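Probable protein phosphatase 2C 50 (Oryza sativa subsp. japonica, PDB 5ZCG) probably removes phosphate from serine and threonine residues of other proteins as a magnesium-dependent phosphatase of the PP2C family. Local coordinates at residues Pro30-Arg38 with Leu91-Met99. The protein carries 5 engineered substitutions. Residues are numbered along the deposited sequence; the frame is centred on the assembly and turned at random.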
loop_
_atom_site.group_PDB
_atom_site.type_symbol
_atom_site.label_atom_id
_atom_site.label_comp_id
_atom_site.label_asym_id
_atom_site.label_seq_id
_atom_site.Cartn_x
_atom_site.Cartn_y
_atom_site.Cartn_z
ATOM N N PRO A 30 -24.789 -4.108 14.505
ATOM C CA PRO A 30 -26.246 -4.161 14.330
ATOM C C PRO A 30 -26.677 -5.577 13.983
ATOM O O PRO A 30 -26.231 -6.156 12.988
ATOM C CB PRO A 30 -26.507 -3.183 13.178
ATOM C CG PRO A 30 -25.273 -2.324 13.105
ATOM C CD PRO A 30 -24.146 -3.205 13.540
ATOM N N VAL A 31 -27.559 -6.134 14.814
ATOM C CA VAL A 31 -27.981 -7.517 14.632
ATOM C C VAL A 31 -28.775 -7.680 13.342
ATOM O O VAL A 31 -28.825 -8.781 12.780
ATOM C CB VAL A 31 -28.755 -7.977 15.884
ATOM C CG1 VAL A 31 -29.306 -9.386 15.716
ATOM C CG2 VAL A 31 -27.839 -7.911 17.101
ATOM N N ARG A 32 -29.371 -6.595 12.837
ATOM C CA ARG A 32 -30.038 -6.614 11.541
ATOM C C ARG A 32 -29.077 -6.904 10.392
ATOM O O ARG A 32 -29.533 -7.070 9.258
ATOM C CB ARG A 32 -30.762 -5.284 11.295
ATOM C CG ARG A 32 -31.953 -5.044 12.229
ATOM C CD ARG A 32 -33.276 -5.152 11.489
ATOM N NE ARG A 32 -33.552 -3.948 10.713
ATOM C CZ ARG A 32 -33.934 -3.947 9.439
ATOM N NH1 ARG A 32 -34.094 -5.093 8.788
ATOM N NH2 ARG A 32 -34.161 -2.798 8.815
ATOM N N LEU A 33 -27.768 -6.922 10.640
ATOM C CA LEU A 33 -26.816 -7.401 9.646
ATOM C C LEU A 33 -26.586 -8.907 9.722
ATOM O O LEU A 33 -25.909 -9.458 8.848
ATOM C CB LEU A 33 -25.472 -6.679 9.797
ATOM C CG LEU A 33 -25.481 -5.182 9.480
ATOM C CD1 LEU A 33 -24.132 -4.547 9.810
ATOM C CD2 LEU A 33 -25.861 -4.942 8.024
ATOM N N LEU A 34 -27.126 -9.581 10.737
ATOM C CA LEU A 34 -26.915 -11.009 10.934
ATOM C C LEU A 34 -28.182 -11.846 10.815
ATOM O O LEU A 34 -28.091 -13.017 10.440
ATOM C CB LEU A 34 -26.277 -11.272 12.306
ATOM C CG LEU A 34 -24.968 -10.532 12.594
ATOM C CD1 LEU A 34 -24.470 -10.830 14.001
ATOM C CD2 LEU A 34 -23.903 -10.892 11.563
ATOM N N ALA A 35 -29.356 -11.288 11.119
ATOM C CA ALA A 35 -30.602 -12.033 11.018
ATOM C C ALA A 35 -31.742 -11.068 10.716
ATOM O O ALA A 35 -31.657 -9.867 10.992
ATOM C CB ALA A 35 -30.872 -12.838 12.290
ATOM N N SER A 36 -32.809 -11.597 10.125
ATOM C CA SER A 36 -33.880 -10.719 9.683
ATOM C C SER A 36 -34.689 -10.210 10.872
ATOM O O SER A 36 -34.740 -10.827 11.941
ATOM C CB SER A 36 -34.799 -11.444 8.700
ATOM O OG SER A 36 -35.774 -12.208 9.388
ATOM N N ARG A 37 -35.330 -9.055 10.670
ATOM C CA ARG A 37 -36.200 -8.500 11.702
ATOM C C ARG A 37 -37.398 -9.408 11.959
ATOM O O ARG A 37 -37.843 -9.556 13.105
ATOM C CB ARG A 37 -36.657 -7.096 11.305
ATOM C CG ARG A 37 -37.753 -6.522 12.205
ATOM C CD ARG A 37 -38.310 -5.220 11.649
ATOM N NE ARG A 37 -37.407 -4.090 11.855
ATOM C CZ ARG A 37 -37.145 -3.169 10.933
ATOM N NH1 ARG A 37 -37.713 -3.246 9.738
ATOM N NH2 ARG A 37 -36.309 -2.174 11.202
ATOM N N ARG A 38 -37.923 -10.035 10.902
ATOM C CA ARG A 38 -39.083 -10.914 11.040
ATOM C C ARG A 38 -38.780 -12.101 11.952
ATOM O O ARG A 38 -39.570 -12.435 12.848
ATOM C CB ARG A 38 -39.520 -11.376 9.647
ATOM C CG ARG A 38 -40.105 -12.775 9.567
ATOM C CD ARG A 38 -40.082 -13.285 8.127
ATOM N NE ARG A 38 -38.808 -13.915 7.780
ATOM C CZ ARG A 38 -38.046 -13.559 6.750
ATOM N NH1 ARG A 38 -38.417 -12.569 5.949
ATOM N NH2 ARG A 38 -36.907 -14.200 6.522
ATOM N N LEU A 91 -30.961 1.464 9.772
ATOM C CA LEU A 91 -31.674 0.208 9.582
ATOM C C LEU A 91 -32.942 0.172 10.410
ATOM O O LEU A 91 -33.894 -0.533 10.053
ATOM C CB LEU A 91 -30.773 -0.975 9.934
ATOM C CG LEU A 91 -29.727 -1.375 8.892
ATOM C CD1 LEU A 91 -28.974 -2.626 9.339
ATOM C CD2 LEU A 91 -30.367 -1.582 7.521
ATOM N N GLY A 92 -32.981 0.935 11.502
ATOM C CA GLY A 92 -34.255 1.085 12.188
ATOM C C GLY A 92 -35.334 1.753 11.351
ATOM O O GLY A 92 -36.515 1.675 11.713
ATOM N N GLU A 93 -34.959 2.393 10.242
ATOM C CA GLU A 93 -35.890 3.035 9.324
ATOM C C GLU A 93 -36.226 2.190 8.096
ATOM O O GLU A 93 -36.906 2.686 7.191
ATOM C CB GLU A 93 -35.322 4.380 8.868
ATOM C CG GLU A 93 -35.454 5.498 9.879
ATOM C CD GLU A 93 -34.850 6.797 9.383
ATOM O OE1 GLU A 93 -34.190 6.781 8.321
ATOM O OE2 GLU A 93 -35.040 7.834 10.053
ATOM N N MET A 94 -35.769 0.942 8.030
ATOM C CA MET A 94 -35.910 0.139 6.821
ATOM C C MET A 94 -36.575 -1.194 7.126
ATOM O O MET A 94 -36.630 -1.633 8.274
ATOM C CB MET A 94 -34.547 -0.116 6.159
ATOM C CG MET A 94 -33.805 1.141 5.741
ATOM S SD MET A 94 -32.117 0.788 5.219
ATOM C CE MET A 94 -31.317 2.347 5.590
ATOM N N GLY A 95 -37.090 -1.826 6.078
ATOM C CA GLY A 95 -37.662 -3.156 6.177
ATOM C C GLY A 95 -36.596 -4.222 6.067
ATOM O O GLY A 95 -35.452 -4.033 6.491
ATOM N N GLU A 96 -36.964 -5.352 5.466
ATOM C CA GLU A 96 -35.986 -6.408 5.249
ATOM C C GLU A 96 -34.893 -5.916 4.306
ATOM O O GLU A 96 -35.103 -5.026 3.477
ATOM C CB GLU A 96 -36.655 -7.670 4.707
ATOM C CG GLU A 96 -37.562 -8.386 5.713
ATOM C CD GLU A 96 -36.942 -8.539 7.101
ATOM O OE1 GLU A 96 -35.718 -8.780 7.201
ATOM O OE2 GLU A 96 -37.688 -8.427 8.097
ATOM N N VAL A 97 -33.713 -6.504 4.448
ATOM C CA VAL A 97 -32.497 -5.976 3.852
ATOM C C VAL A 97 -31.645 -7.127 3.339
ATOM O O VAL A 97 -31.677 -8.237 3.881
ATOM C CB VAL A 97 -31.744 -5.108 4.895
ATOM C CG1 VAL A 97 -30.250 -5.060 4.636
ATOM C CG2 VAL A 97 -32.334 -3.702 4.946
ATOM N N ASP A 98 -30.895 -6.868 2.268
ATOM C CA ASP A 98 -29.865 -7.807 1.847
ATOM C C ASP A 98 -28.643 -7.540 2.713
ATOM O O ASP A 98 -28.051 -6.457 2.650
ATOM C CB ASP A 98 -29.555 -7.621 0.361
ATOM C CG ASP A 98 -28.529 -8.623 -0.175
ATOM O OD1 ASP A 98 -27.564 -8.976 0.536
ATOM O OD2 ASP A 98 -28.693 -9.055 -1.336
ATOM N N MET A 99 -28.268 -8.526 3.528
ATOM C CA MET A 99 -27.280 -8.281 4.570
ATOM C C MET A 99 -25.871 -8.193 4.006
ATOM O O MET A 99 -25.085 -7.334 4.424
ATOM C CB MET A 99 -27.352 -9.382 5.618
ATOM C CG MET A 99 -28.711 -9.510 6.236
ATOM S SD MET A 99 -28.731 -10.742 7.534
ATOM C CE MET A 99 -29.825 -9.913 8.650
#
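The guanidinium of Arg37 lies over one face of that of Arg32, offset toward its rim and clearly tilted, with Arg37 CZ 3.5 Å above the Arg32 plane, and both groups turn their edges to the carbonyls of Leu91, Met94 and Gly95. These carbonyls belong to the type I turn Leu91-Met94 and the glycine behind it, in the loop joining helices 67-91 and 99-118 on the helical layer of the PP2C alpha-beta sandwich, far from the centre of the chain. Arg32 NH2 gives an almost straight bond (178°) to Leu91 O at 2.6 Å, within the guanidinium plane; the same oxygen takes Met94 N inside the turn. NH1 and NH2 of Arg32 together grip Gly95 O end-on, from one face of its carbonyl plane, each at 2.9 Å. Arg37 takes the carbonyl just before it, Met94 O: its NH1 is modelled doubtfully close to that oxygen, and its NH2 adds weak bonds to it and to Leu91 O. Asp48 forms salt bridges with Arg32 NE and Arg37 NH2, and its negative charge probably offsets the closeness of the two cations. Bends at chi2 (-109°) and chi3 bring the Arg32 guanidinium round to the Leu91 and Gly95 carbonyls. Leu91 CD1 lies 3.8 Å from Arg32 CB and also meets Leu33 CD2. Farther along, the Met99 side chain lies against the carbonyl end of the 3-10 turn 31-33, with SD 3.4 Å from Leu33 O, the oxygen that accepts a hydrogen bond from Trp103 NE1. Ser36 OG caps Asp39 N at the start of helix 37-41, while the Glu96 carboxylate, brought back by a bend at chi2, comes up to the same helix end. There Arg38 N donates to the syn side of Glu96 OE2 at 3.2 Å, 28° out of the carboxylate plane.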